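Local atomic coordinates of nicking enzyme (Staphylococcus aureus, PDB entry 4HT4), a protein that probably nicks one strand of a plasmid as a DNA relaxase, starting conjugative transfer of antibiotic resistance in Staphylococcus aureus. Residues A[2-7]-A[85-90]; A[45-50]-A[122-127]; A[65-70]-A[134-139]. The protein carries 1 engineered substitution. One frame throughout, in Å; residues are numbered along the deposited sequence.

All three contacts reach one five-stranded antiparallel sheet of the N-terminal relaxase part. Contact 1 pairs edge strand 5-11 with strand 81-89, contact 2 joins the start of the other edge strand, 48-52, to the loop after strand 117-122, and contact 3 sets helix 64-74 on strand 130-136. Contact 2 supplies His122 to the nickel, with His130 and His132 completing the protein ligands; the side chain of Ile87 in contact 1 lies about 6 Å from the metal and that of Leu134 in contact 3 about 11 Å. The centres of contacts 1 and 2 are about 14 Å apart, and contacts 1 and 3 touch between Glu85 and Leu134. DNA of chain B meets residues of each.

Contact 1 (A[2-7]-A[85-90]); sequences MYHFQN and EIIIGL. With nucleotides of chain B.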
loop_
_atom_site.group_PDB
_atom_site.type_symbol
_atom_site.label_atom_id
_atom_site.label_comp_id
_atom_site.label_asym_id
_atom_site.label_seq_id
_atom_site.Cartn_x
_atom_site.Cartn_y
_atom_site.Cartn_z
HETATM N N MSE A 2 -2.114 -3.672 -19.570
HETATM C CA MSE A 2 -1.059 -2.664 -19.540
HETATM C C MSE A 2 -0.311 -2.691 -18.208
HETATM O O MSE A 2 -0.907 -2.932 -17.158
HETATM C CB MSE A 2 -1.649 -1.274 -19.781
HETATM C CG MSE A 2 -0.672 -0.275 -20.376
HETATM SE SE MSE A 2 -1.425 1.515 -20.391
HETATM C CE MSE A 2 -1.690 1.705 -18.470
ATOM N N TYR A 3 0.994 -2.439 -18.255
ATOM C CA TYR A 3 1.815 -2.455 -17.050
ATOM C C TYR A 3 2.028 -1.059 -16.482
ATOM O O TYR A 3 2.410 -0.133 -17.198
ATOM C CB TYR A 3 3.173 -3.100 -17.328
ATOM C CG TYR A 3 4.006 -3.338 -16.088
ATOM C CD1 TYR A 3 3.896 -4.524 -15.374
ATOM C CD2 TYR A 3 4.904 -2.381 -15.632
ATOM C CE1 TYR A 3 4.656 -4.750 -14.239
ATOM C CE2 TYR A 3 5.667 -2.598 -14.498
ATOM C CZ TYR A 3 5.539 -3.782 -13.807
ATOM O OH TYR A 3 6.297 -4.002 -12.680
ATOM N N HIS A 4 1.788 -0.919 -15.184
ATOM C CA HIS A 4 2.105 0.314 -14.480
ATOM C C HIS A 4 2.412 0.032 -13.019
ATOM O O HIS A 4 1.569 -0.481 -12.283
ATOM C CB HIS A 4 0.966 1.324 -14.586
ATOM C CG HIS A 4 1.199 2.573 -13.793
ATOM N ND1 HIS A 4 2.244 3.434 -14.055
ATOM C CD2 HIS A 4 0.533 3.099 -12.740
ATOM C CE1 HIS A 4 2.207 4.440 -13.199
ATOM N NE2 HIS A 4 1.177 4.261 -12.390
ATOM N N PHE A 5 3.626 0.371 -12.605
ATOM C CA PHE A 5 4.045 0.175 -11.226
ATOM C C PHE A 5 4.765 1.417 -10.722
ATOM O O PHE A 5 5.800 1.804 -11.261
ATOM C CB PHE A 5 4.961 -1.046 -11.119
ATOM C CG PHE A 5 5.421 -1.343 -9.719
ATOM C CD1 PHE A 5 4.671 -2.154 -8.888
ATOM C CD2 PHE A 5 6.610 -0.819 -9.240
ATOM C CE1 PHE A 5 5.095 -2.431 -7.604
ATOM C CE2 PHE A 5 7.036 -1.092 -7.958
ATOM C CZ PHE A 5 6.278 -1.898 -7.141
ATOM N N GLN A 6 4.218 2.041 -9.686
ATOM C CA GLN A 6 4.842 3.225 -9.108
ATOM C C GLN A 6 5.182 3.015 -7.639
ATOM O O GLN A 6 4.359 2.535 -6.861
ATOM C CB GLN A 6 3.949 4.455 -9.276
ATOM C CG GLN A 6 4.594 5.742 -8.787
ATOM C CD GLN A 6 3.787 6.973 -9.139
ATOM O OE1 GLN A 6 2.634 6.875 -9.560
ATOM N NE2 GLN A 6 4.390 8.143 -8.971
ATOM N N ASN A 7 6.406 3.378 -7.272
ATOM C CA ASN A 7 6.873 3.253 -5.900
ATOM C C ASN A 7 7.310 4.616 -5.377
ATOM O O ASN A 7 8.259 5.208 -5.891
ATOM C CB ASN A 7 8.034 2.263 -5.836
ATOM C CG ASN A 7 8.415 1.902 -4.418
ATOM O OD1 ASN A 7 7.607 2.020 -3.497
ATOM N ND2 ASN A 7 9.651 1.456 -4.235
ATOM N N GLU A 85 3.790 4.559 -0.609
ATOM C CA GLU A 85 2.636 4.306 -1.460
ATOM C C GLU A 85 3.036 3.602 -2.749
ATOM O O GLU A 85 3.911 4.066 -3.481
ATOM C CB GLU A 85 1.889 5.600 -1.785
ATOM C CG GLU A 85 0.616 5.365 -2.584
ATOM C CD GLU A 85 -0.140 6.645 -2.880
ATOM O OE1 GLU A 85 0.479 7.728 -2.855
ATOM O OE2 GLU A 85 -1.360 6.565 -3.139
ATOM N N ILE A 86 2.386 2.475 -3.016
ATOM C CA ILE A 86 2.588 1.751 -4.260
ATOM C C ILE A 86 1.281 1.669 -5.029
ATOM O O ILE A 86 0.318 1.058 -4.563
ATOM C CB ILE A 86 3.099 0.325 -4.009
ATOM C CG1 ILE A 86 4.493 0.358 -3.384
ATOM C CG2 ILE A 86 3.123 -0.467 -5.306
ATOM C CD1 ILE A 86 5.064 -1.013 -3.116
ATOM N N ILE A 87 1.237 2.293 -6.201
ATOM C CA ILE A 87 0.058 2.178 -7.049
ATOM C C ILE A 87 0.347 1.265 -8.233
ATOM O O ILE A 87 1.443 1.281 -8.798
ATOM C CB ILE A 87 -0.479 3.552 -7.519
ATOM C CG1 ILE A 87 0.389 4.146 -8.629
ATOM C CG2 ILE A 87 -0.578 4.513 -6.348
ATOM C CD1 ILE A 87 -0.207 5.382 -9.267
ATOM N N ILE A 88 -0.634 0.444 -8.587
ATOM C CA ILE A 88 -0.470 -0.511 -9.674
ATOM C C ILE A 88 -1.646 -0.458 -10.637
ATOM O O ILE A 88 -2.794 -0.303 -10.223
ATOM C CB ILE A 88 -0.311 -1.952 -9.146
ATOM C CG1 ILE A 88 -1.446 -2.296 -8.177
ATOM C CG2 ILE A 88 1.036 -2.125 -8.467
ATOM C CD1 ILE A 88 -1.320 -3.670 -7.554
ATOM N N GLY A 89 -1.349 -0.584 -11.925
ATOM C CA GLY A 89 -2.380 -0.605 -12.943
ATOM C C GLY A 89 -3.034 -1.969 -13.026
ATOM O O GLY A 89 -2.354 -2.987 -13.142
ATOM N N LEU A 90 -4.361 -1.991 -12.958
ATOM C CA LEU A 90 -5.111 -3.235 -13.061
ATOM C C LEU A 90 -5.695 -3.387 -14.463
ATOM O O LEU A 90 -6.152 -2.410 -15.055
ATOM C CB LEU A 90 -6.230 -3.271 -12.018
ATOM C CG LEU A 90 -5.800 -3.170 -10.555
ATOM C CD1 LEU A 90 -7.012 -3.213 -9.636
ATOM C CD2 LEU A 90 -4.829 -4.285 -10.212
ATOM P P DT B 24 3.496 7.448 -21.570
ATOM O OP1 DT B 24 4.409 7.105 -22.682
ATOM O OP2 DT B 24 3.120 8.858 -21.335
ATOM O "O5'" DT B 24 2.143 6.613 -21.727
ATOM C "C5'" DT B 24 2.184 5.194 -21.749
ATOM C "C4'" DT B 24 0.877 4.633 -21.225
ATOM O "O4'" DT B 24 0.945 4.535 -19.782
ATOM C "C3'" DT B 24 -0.347 5.482 -21.557
ATOM O "O3'" DT B 24 -1.337 4.672 -22.180
ATOM C "C2'" DT B 24 -0.808 6.025 -20.206
ATOM C "C1'" DT B 24 -0.280 4.973 -19.238
ATOM N N1 DT B 24 -0.019 5.484 -17.867
ATOM C C2 DT B 24 -0.934 5.228 -16.874
ATOM O O2 DT B 24 -1.959 4.602 -17.056
ATOM N N3 DT B 24 -0.605 5.739 -15.646
ATOM C C4 DT B 24 0.525 6.461 -15.318
ATOM O O4 DT B 24 0.733 6.879 -14.185
ATOM C C5 DT B 24 1.441 6.692 -16.403
ATOM C C7 DT B 24 2.701 7.467 -16.166
ATOM C C6 DT B 24 1.132 6.200 -17.609
ATOM P P DG B 25 -2.164 5.237 -23.435
ATOM O OP1 DG B 25 -2.326 4.125 -24.399
ATOM O OP2 DG B 25 -1.532 6.503 -23.869
ATOM O "O5'" DG B 25 -3.597 5.586 -22.820
ATOM C "C5'" DG B 25 -4.437 4.517 -22.418
ATOM C "C4'" DG B 25 -5.381 4.948 -21.315
ATOM O "O4'" DG B 25 -6.198 3.808 -20.948
ATOM C "C3'" DG B 25 -4.707 5.344 -20.014
ATOM O "O3'" DG B 25 -5.659 5.975 -19.177
ATOM C "C2'" DG B 25 -4.378 3.961 -19.480
ATOM C "C1'" DG B 25 -5.727 3.288 -19.718
ATOM N N9 DG B 25 -5.682 1.833 -19.816
ATOM C C8 DG B 25 -5.750 1.086 -20.966
ATOM N N7 DG B 25 -5.694 -0.197 -20.750
ATOM C C5 DG B 25 -5.583 -0.310 -19.370
ATOM C C6 DG B 25 -5.485 -1.464 -18.558
ATOM O O6 DG B 25 -5.475 -2.654 -18.906
ATOM N N1 DG B 25 -5.391 -1.129 -17.209
ATOM C C2 DG B 25 -5.393 0.153 -16.713
ATOM N N2 DG B 25 -5.293 0.266 -15.382
ATOM N N3 DG B 25 -5.485 1.245 -17.464
ATOM C C4 DG B 25 -5.576 0.934 -18.780
ATOM P P DA B 21 16.672 2.825 -11.188
ATOM O OP1 DA B 21 18.116 2.575 -11.387
ATOM O OP2 DA B 21 16.035 3.996 -11.831
ATOM O "O5'" DA B 21 15.863 1.516 -11.636
ATOM C "C5'" DA B 21 14.498 1.370 -11.277
ATOM C "C4'" DA B 21 13.677 0.676 -12.346
ATOM O "O4'" DA B 21 12.280 0.883 -12.041
ATOM C "C3'" DA B 21 13.803 1.241 -13.749
ATOM O "O3'" DA B 21 13.268 0.306 -14.675
ATOM C "C2'" DA B 21 12.943 2.498 -13.646
ATOM C "C1'" DA B 21 11.858 2.089 -12.649
ATOM N N9 DA B 21 11.626 3.089 -11.609
ATOM C C8 DA B 21 12.466 4.102 -11.245
ATOM N N7 DA B 21 11.993 4.853 -10.281
ATOM C C5 DA B 21 10.757 4.295 -9.995
ATOM C C6 DA B 21 9.748 4.624 -9.068
ATOM N N6 DA B 21 9.841 5.651 -8.217
ATOM N N1 DA B 21 8.640 3.854 -9.050
ATOM C C2 DA B 21 8.550 2.826 -9.902
ATOM N N3 DA B 21 9.430 2.421 -10.815
ATOM C C4 DA B 21 10.517 3.206 -10.807
HETATM O O HOH W 1 -3.153 -3.569 -16.362
#
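Gly89 N donates to His4 O at 2.9 Å and Gln6 N to Ile87 O at 3.0 Å, while Ile87 N returns a more bent bond to Gln6 O (N-H...O 137°). Gln6 and Ile87 thus form the hydrogen-bonded pair of an antiparallel ladder, followed by the non-hydrogen-bonded pair Asn7-Ile86. The far edge of the outer strand meets DNA: Asn7 N donates to N1 of DA21 of chain B at 2.9 Å, and N6 of DA21 donates to Asn7 O at 2.8 Å. At the other end, N1 of DG25 of chain B donates to Leu90 O. On the Gln6 face, a chi1 of 76° sets Ile87 CG1 between its own backbone N and carbonyl carbon, beside Gln6 CB; CD1 beyond it meets the edge of the His4 ring, 3.6 Å from NE2. DT24 of chain B lies over one face of that ring, toward the rim. Across the sheet, Phe5 CE1 and CD1 pack on the CG2 methyls of Ile86 (3.6 Å) and Ile88 (3.7 Å), beside Trp168 of helix 162-182. Main-chain groups thus meet the hydrogen-bonding edges of both bases, consistent with base-selective binding, the adenine at the outer strand and the guanine just after strand 81-89.

Contact 2 (A[45-50]-A[122-127]); sequences QCDYSE and HKINEE. With NI (nickel (II) ion), chain C; nucleotides of chain B.
This is a loop-to-loop contact at one end of the sheet, beside the metal centre of an HUH relaxase: residues leading into edge strand 48-52 lie against the loop after strand 117-122. His122 is one of three histidines on the metal, with His130 and His132 of the His-hydrophobe-His motif. Its ND1 binds nickel at 2.0 Å, with two waters also on the metal, and its NE2 is hydrogen-bonded to Asn25 O, which fixes the rotation of the ring. Gln45 reaches over from the neighbouring loop. Its chain bends at chi2 (92°), and the amide crosses the His122 imidazole with the two planes 62° apart, bringing NE2 within 3.3 Å of His122 CB. Lys123 N donates to Gln45 OE1 at 3.1 Å, coming in from well to the side of the carbonyl (C=O...N 103°). Asp47 adds a second, weak bond, accepting Ile124 N on OD2. Two side-chain acceptors thus face successive backbone amides just after the metal ligand, the first bond the firmer. Farther along the loop, Glu127 lies beside the sugar of DG25 of chain B. Back at the sheet end, the Asp47 and Ile124 side chains run antiparallel past one another, with Asp47 CB 3.8 Å from Ile124 CD1.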
loop_
_atom_site.group_PDB
_atom_site.type_symbol
_atom_site.label_atom_id
_atom_site.label_comp_id
_atom_site.label_asym_id
_atom_site.label_seq_id
_atom_site.Cartn_x
_atom_site.Cartn_y
_atom_site.Cartn_z
ATOM N N GLN A 45 -14.261 8.583 -4.237
ATOM C CA GLN A 45 -14.651 7.268 -4.733
ATOM C C GLN A 45 -13.694 6.164 -4.283
ATOM O O GLN A 45 -12.480 6.357 -4.233
ATOM C CB GLN A 45 -14.792 7.282 -6.259
ATOM C CG GLN A 45 -13.494 7.515 -7.021
ATOM C CD GLN A 45 -12.786 6.223 -7.380
ATOM O OE1 GLN A 45 -13.360 5.137 -7.284
ATOM N NE2 GLN A 45 -11.530 6.333 -7.799
ATOM N N CYS A 46 -14.261 5.008 -3.950
ATOM C CA CYS A 46 -13.487 3.847 -3.532
ATOM C C CYS A 46 -14.364 2.608 -3.608
ATOM O O CYS A 46 -15.414 2.545 -2.969
ATOM C CB CYS A 46 -12.962 4.027 -2.106
ATOM S SG CYS A 46 -11.932 2.663 -1.518
ATOM N N ASP A 47 -13.932 1.623 -4.389
ATOM C CA ASP A 47 -14.746 0.436 -4.631
ATOM C C ASP A 47 -14.365 -0.750 -3.746
ATOM O O ASP A 47 -15.161 -1.671 -3.556
ATOM C CB ASP A 47 -14.687 0.045 -6.110
ATOM C CG ASP A 47 -15.088 1.185 -7.028
ATOM O OD1 ASP A 47 -16.304 1.429 -7.180
ATOM O OD2 ASP A 47 -14.187 1.835 -7.597
ATOM N N TYR A 48 -13.152 -0.728 -3.204
ATOM C CA TYR A 48 -12.718 -1.780 -2.291
ATOM C C TYR A 48 -11.631 -1.288 -1.340
ATOM O O TYR A 48 -10.684 -0.621 -1.756
ATOM C CB TYR A 48 -12.224 -3.002 -3.067
ATOM C CG TYR A 48 -11.937 -4.204 -2.198
ATOM C CD1 TYR A 48 -12.951 -5.081 -1.839
ATOM C CD2 TYR A 48 -10.653 -4.465 -1.739
ATOM C CE1 TYR A 48 -12.695 -6.184 -1.045
ATOM C CE2 TYR A 48 -10.387 -5.567 -0.945
ATOM C CZ TYR A 48 -11.412 -6.422 -0.601
ATOM O OH TYR A 48 -11.154 -7.520 0.189
ATOM N N SER A 49 -11.776 -1.621 -0.062
ATOM C CA SER A 49 -10.795 -1.242 0.947
ATOM C C SER A 49 -10.530 -2.389 1.910
ATOM O O SER A 49 -11.455 -3.076 2.342
ATOM C CB SER A 49 -11.263 -0.009 1.721
ATOM O OG SER A 49 -11.288 1.135 0.889
ATOM N N GLU A 50 -9.260 -2.587 2.244
ATOM C CA GLU A 50 -8.871 -3.633 3.180
ATOM C C GLU A 50 -7.486 -3.360 3.754
ATOM O O GLU A 50 -6.613 -2.827 3.070
ATOM C CB GLU A 50 -8.886 -4.999 2.490
ATOM C CG GLU A 50 -8.622 -6.169 3.424
ATOM C CD GLU A 50 -8.453 -7.479 2.684
ATOM O OE1 GLU A 50 -8.517 -7.470 1.436
ATOM O OE2 GLU A 50 -8.253 -8.518 3.346
ATOM N N HIS A 122 -9.270 1.820 -6.820
ATOM C CA HIS A 122 -9.989 2.926 -7.440
ATOM C C HIS A 122 -10.624 2.542 -8.766
ATOM O O HIS A 122 -10.176 1.609 -9.432
ATOM C CB HIS A 122 -9.047 4.102 -7.681
ATOM C CG HIS A 122 -8.720 4.884 -6.449
ATOM N ND1 HIS A 122 -7.859 5.959 -6.459
ATOM C CD2 HIS A 122 -9.141 4.747 -5.169
ATOM C CE1 HIS A 122 -7.768 6.455 -5.236
ATOM N NE2 HIS A 122 -8.532 5.735 -4.436
ATOM N N LYS A 123 -11.659 3.297 -9.128
ATOM C CA LYS A 123 -12.344 3.234 -10.425
ATOM C C LYS A 123 -12.315 1.912 -11.196
ATOM O O LYS A 123 -11.745 1.831 -12.284
ATOM C CB LYS A 123 -11.887 4.386 -11.333
ATOM C CG LYS A 123 -10.379 4.562 -11.430
ATOM C CD LYS A 123 -10.013 5.655 -12.422
ATOM C CE LYS A 123 -10.568 7.006 -12.003
ATOM N NZ LYS A 123 -10.186 8.075 -12.965
ATOM N N ILE A 124 -12.945 0.884 -10.636
ATOM C CA ILE A 124 -13.194 -0.333 -11.394
ATOM C C ILE A 124 -14.319 -0.008 -12.372
ATOM O O ILE A 124 -14.973 1.029 -12.238
ATOM C CB ILE A 124 -13.594 -1.509 -10.486
ATOM C CG1 ILE A 124 -12.812 -1.466 -9.174
ATOM C CG2 ILE A 124 -13.357 -2.839 -11.188
ATOM C CD1 ILE A 124 -13.055 -2.666 -8.287
ATOM N N ASN A 125 -14.533 -0.882 -13.353
ATOM C CA ASN A 125 -15.516 -0.655 -14.411
ATOM C C ASN A 125 -15.178 0.572 -15.252
ATOM O O ASN A 125 -16.037 1.118 -15.943
ATOM C CB ASN A 125 -16.935 -0.536 -13.843
ATOM C CG ASN A 125 -17.235 -1.593 -12.803
ATOM O OD1 ASN A 125 -16.765 -2.725 -12.901
ATOM N ND2 ASN A 125 -18.016 -1.226 -11.794
ATOM N N GLU A 126 -13.921 1.000 -15.187
ATOM C CA GLU A 126 -13.459 2.131 -15.981
ATOM C C GLU A 126 -12.247 1.766 -16.824
ATOM O O GLU A 126 -11.755 0.639 -16.775
ATOM C CB GLU A 126 -13.125 3.330 -15.091
ATOM C CG GLU A 126 -14.329 4.008 -14.469
ATOM C CD GLU A 126 -14.012 5.410 -13.986
ATOM O OE1 GLU A 126 -14.751 5.925 -13.120
ATOM O OE2 GLU A 126 -13.026 5.998 -14.479
ATOM N N GLU A 127 -11.768 2.737 -17.591
ATOM C CA GLU A 127 -10.634 2.535 -18.480
ATOM C C GLU A 127 -9.341 2.324 -17.697
ATOM O O GLU A 127 -8.467 1.569 -18.121
ATOM C CB GLU A 127 -10.490 3.730 -19.424
ATOM C CG GLU A 127 -9.411 3.572 -20.477
ATOM C CD GLU A 127 -9.249 4.810 -21.335
ATOM O OE1 GLU A 127 -8.525 4.740 -22.349
ATOM O OE2 GLU A 127 -9.844 5.854 -20.992
HETATM NI NI NI C . -6.335 6.741 -7.516
ATOM P P DG B 25 -2.164 5.237 -23.435
ATOM O OP1 DG B 25 -2.326 4.125 -24.399
ATOM O OP2 DG B 25 -1.532 6.503 -23.869
ATOM O "O5'" DG B 25 -3.597 5.586 -22.820
ATOM C "C5'" DG B 25 -4.437 4.517 -22.418
ATOM C "C4'" DG B 25 -5.381 4.948 -21.315
ATOM O "O4'" DG B 25 -6.198 3.808 -20.948
ATOM C "C3'" DG B 25 -4.707 5.344 -20.014
ATOM O "O3'" DG B 25 -5.659 5.975 -19.177
ATOM C "C2'" DG B 25 -4.378 3.961 -19.480
ATOM C "C1'" DG B 25 -5.727 3.288 -19.718
ATOM N N9 DG B 25 -5.682 1.833 -19.816
ATOM C C8 DG B 25 -5.750 1.086 -20.966
ATOM N N7 DG B 25 -5.694 -0.197 -20.750
ATOM C C5 DG B 25 -5.583 -0.310 -19.370
ATOM C C6 DG B 25 -5.485 -1.464 -18.558
ATOM O O6 DG B 25 -5.475 -2.654 -18.906
ATOM N N1 DG B 25 -5.391 -1.129 -17.209
ATOM C C2 DG B 25 -5.393 0.153 -16.713
ATOM N N2 DG B 25 -5.293 0.266 -15.382
ATOM N N3 DG B 25 -5.485 1.245 -17.464
ATOM C C4 DG B 25 -5.576 0.934 -18.780
HETATM O O HOH W 2 -5.290 7.678 -8.890
HETATM O O HOH W 3 -6.577 8.149 -6.158
#

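Contact 3 (A[65-70]-A[134-139]); sequences EYLWNK and LCTLRG. With nucleotides of chain B.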
loop_
_atom_site.group_PDB
_atom_site.type_symbol
_atom_site.label_atom_id
_atom_site.label_comp_id
_atom_site.label_asym_id
_atom_site.label_seq_id
_atom_site.Cartn_x
_atom_site.Cartn_y
_atom_site.Cartn_z
ATOM N N GLU A 65 -8.028 4.035 11.420
ATOM C CA GLU A 65 -7.802 5.222 12.234
ATOM C C GLU A 65 -6.681 5.015 13.248
ATOM O O GLU A 65 -5.816 5.876 13.413
ATOM C CB GLU A 65 -9.089 5.634 12.946
ATOM C CG GLU A 65 -9.022 7.010 13.579
ATOM C CD GLU A 65 -10.367 7.474 14.092
ATOM O OE1 GLU A 65 -10.956 6.770 14.936
ATOM O OE2 GLU A 65 -10.839 8.539 13.641
ATOM N N TYR A 66 -6.700 3.871 13.927
ATOM C CA TYR A 66 -5.683 3.556 14.923
ATOM C C TYR A 66 -4.312 3.402 14.286
ATOM O O TYR A 66 -3.311 3.879 14.822
ATOM C CB TYR A 66 -6.044 2.270 15.671
ATOM C CG TYR A 66 -4.930 1.737 16.548
ATOM C CD1 TYR A 66 -4.714 2.253 17.819
ATOM C CD2 TYR A 66 -4.094 0.717 16.104
ATOM C CE1 TYR A 66 -3.697 1.771 18.625
ATOM C CE2 TYR A 66 -3.074 0.229 16.903
ATOM C CZ TYR A 66 -2.881 0.760 18.162
ATOM O OH TYR A 66 -1.870 0.279 18.963
ATOM N N LEU A 67 -4.280 2.726 13.143
ATOM C CA LEU A 67 -3.033 2.398 12.461
ATOM C C LEU A 67 -2.171 3.620 12.155
ATOM O O LEU A 67 -1.030 3.705 12.605
ATOM C CB LEU A 67 -3.322 1.627 11.171
ATOM C CG LEU A 67 -2.131 1.362 10.250
ATOM C CD1 LEU A 67 -1.091 0.511 10.955
ATOM C CD2 LEU A 67 -2.590 0.698 8.961
ATOM N N TRP A 68 -2.721 4.565 11.402
ATOM C CA TRP A 68 -1.937 5.699 10.923
ATOM C C TRP A 68 -1.677 6.764 11.985
ATOM O O TRP A 68 -0.808 7.619 11.811
ATOM C CB TRP A 68 -2.572 6.299 9.670
ATOM C CG TRP A 68 -2.698 5.291 8.576
ATOM C CD1 TRP A 68 -3.851 4.752 8.087
ATOM C CD2 TRP A 68 -1.627 4.669 7.855
ATOM N NE1 TRP A 68 -3.566 3.847 7.094
ATOM C CE2 TRP A 68 -2.207 3.777 6.934
ATOM C CE3 TRP A 68 -0.234 4.787 7.893
ATOM C CZ2 TRP A 68 -1.446 3.007 6.059
ATOM C CZ3 TRP A 68 0.520 4.022 7.024
ATOM C CH2 TRP A 68 -0.087 3.144 6.120
ATOM N N ASN A 69 -2.429 6.716 13.080
ATOM C CA ASN A 69 -2.119 7.550 14.234
ATOM C C ASN A 69 -0.982 6.925 15.025
ATOM O O ASN A 69 -0.128 7.624 15.569
ATOM C CB ASN A 69 -3.345 7.739 15.129
ATOM C CG ASN A 69 -4.333 8.735 14.560
ATOM O OD1 ASN A 69 -4.174 9.945 14.718
ATOM N ND2 ASN A 69 -5.363 8.229 13.894
ATOM N N LYS A 70 -0.980 5.597 15.080
ATOM C CA LYS A 70 0.096 4.857 15.721
ATOM C C LYS A 70 1.383 5.047 14.927
ATOM O O LYS A 70 2.473 5.097 15.495
ATOM C CB LYS A 70 -0.256 3.372 15.807
ATOM C CG LYS A 70 0.739 2.537 16.594
ATOM C CD LYS A 70 0.665 2.847 18.081
ATOM C CE LYS A 70 1.580 1.932 18.878
ATOM N NZ LYS A 70 1.491 2.193 20.340
ATOM N N LEU A 134 -0.892 1.693 0.611
ATOM C CA LEU A 134 -0.152 2.377 1.667
ATOM C C LEU A 134 0.520 1.369 2.589
ATOM O O LEU A 134 -0.150 0.586 3.264
ATOM C CB LEU A 134 -1.075 3.287 2.477
ATOM C CG LEU A 134 -1.094 4.766 2.096
ATOM C CD1 LEU A 134 -2.024 5.536 3.015
ATOM C CD2 LEU A 134 0.310 5.341 2.153
ATOM N N CYS A 135 1.847 1.399 2.618
ATOM C CA CYS A 135 2.619 0.435 3.390
ATOM C C CYS A 135 3.451 1.118 4.469
ATOM O O CYS A 135 3.984 2.208 4.260
ATOM C CB CYS A 135 3.533 -0.362 2.461
ATOM S SG CYS A 135 2.680 -1.141 1.073
ATOM N N THR A 136 3.560 0.466 5.624
ATOM C CA THR A 136 4.362 0.988 6.724
ATOM C C THR A 136 5.849 0.905 6.395
ATOM O O THR A 136 6.273 0.061 5.607
ATOM C CB THR A 136 4.088 0.229 8.033
ATOM O OG1 THR A 136 4.353 -1.167 7.846
ATOM C CG2 THR A 136 2.640 0.413 8.458
ATOM N N LEU A 137 6.636 1.786 7.002
ATOM C CA LEU A 137 8.073 1.821 6.760
ATOM C C LEU A 137 8.837 1.108 7.871
ATOM O O LEU A 137 10.065 1.022 7.839
ATOM C CB LEU A 137 8.560 3.264 6.635
ATOM C CG LEU A 137 7.958 4.119 5.518
ATOM C CD1 LEU A 137 8.502 5.532 5.587
ATOM C CD2 LEU A 137 8.253 3.508 4.166
ATOM N N ARG A 138 8.103 0.598 8.854
ATOM C CA ARG A 138 8.705 -0.115 9.972
ATOM C C ARG A 138 8.000 -1.447 10.203
ATOM O O ARG A 138 6.860 -1.638 9.778
ATOM C CB ARG A 138 8.641 0.732 11.245
ATOM C CG ARG A 138 9.317 2.092 11.135
ATOM C CD ARG A 138 8.951 2.979 12.315
ATOM N NE ARG A 138 9.496 4.328 12.188
ATOM C CZ ARG A 138 10.542 4.780 12.874
ATOM N NH1 ARG A 138 11.158 3.991 13.744
ATOM N NH2 ARG A 138 10.969 6.022 12.696
ATOM N N GLY A 139 8.685 -2.364 10.878
ATOM C CA GLY A 139 8.107 -3.652 11.216
ATOM C C GLY A 139 7.636 -3.686 12.656
ATOM O O GLY A 139 7.859 -2.741 13.413
ATOM P P DC B 16 14.630 5.803 13.757
ATOM O OP1 DC B 16 13.446 5.626 14.627
ATOM O OP2 DC B 16 15.256 4.623 13.118
ATOM O "O5'" DC B 16 14.260 6.849 12.606
ATOM C "C5'" DC B 16 15.163 7.063 11.536
ATOM C "C4'" DC B 16 15.085 8.486 11.020
ATOM O "O4'" DC B 16 16.351 9.135 11.290
ATOM C "C3'" DC B 16 14.823 8.591 9.521
ATOM O "O3'" DC B 16 13.630 9.332 9.274
ATOM C "C2'" DC B 16 16.045 9.293 8.931
ATOM C "C1'" DC B 16 16.853 9.773 10.132
ATOM N N1 DC B 16 18.303 9.453 10.003
ATOM C C2 DC B 16 19.172 10.382 9.421
ATOM O O2 DC B 16 18.722 11.462 9.022
ATOM N N3 DC B 16 20.487 10.077 9.310
ATOM C C4 DC B 16 20.939 8.902 9.749
ATOM N N4 DC B 16 22.243 8.645 9.618
ATOM C C5 DC B 16 20.071 7.938 10.342
ATOM C C6 DC B 16 18.775 8.254 10.447
#
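Trp68 meets Leu134 because its chi1 of -58° puts CG beside its own backbone N, anti to the carbonyl carbon, and chi2 of 111° turns the indole so that the six-membered ring leads toward the strand. CZ2 comes to 3.6 Å from Leu134 CB, and Leu134 O lies in the ring plane at the edge, 3.8 Å from CH2. The ring is layered between two leucines: Leu134 CD1 stands over one face and Leu67 CD2, from the same helix, over the other, both offset toward the rim. Thr136 CG2 closes the far end of the contact, 4.4 Å from Trp68 CZ3 and 4.5 Å from Leu67 CD1. The side-chain packing is apolar, though a backbone carbonyl lies at the ring edge; the indole NE1 is hydrogen-bonded to Asp118 OD2 on the neighbouring strand. Ala18 and Ser22 of helix 18-26 and Ala83 of strand 81-89 also touch the tryptophan.

At Thr136, OG1 donates in plane to Arg138 O at 3.2 Å, and it is also hydrogen-bonded to Ile116 N. Arg138 runs extended from CG to NE and grips DNA with the edge of its guanidinium: NH1 (2.9 Å) and NH2 (3.2 Å) both donate to OP1 of DC16 of chain B, while NE makes a salt bridge with Glu75. The axes of helix 65-70 and strand 134-136 pass 10.8 Å apart at 53°. This is helix-on-sheet packing in the alpha+beta core of an HUH relaxase, on the strand that carries His130 and His132.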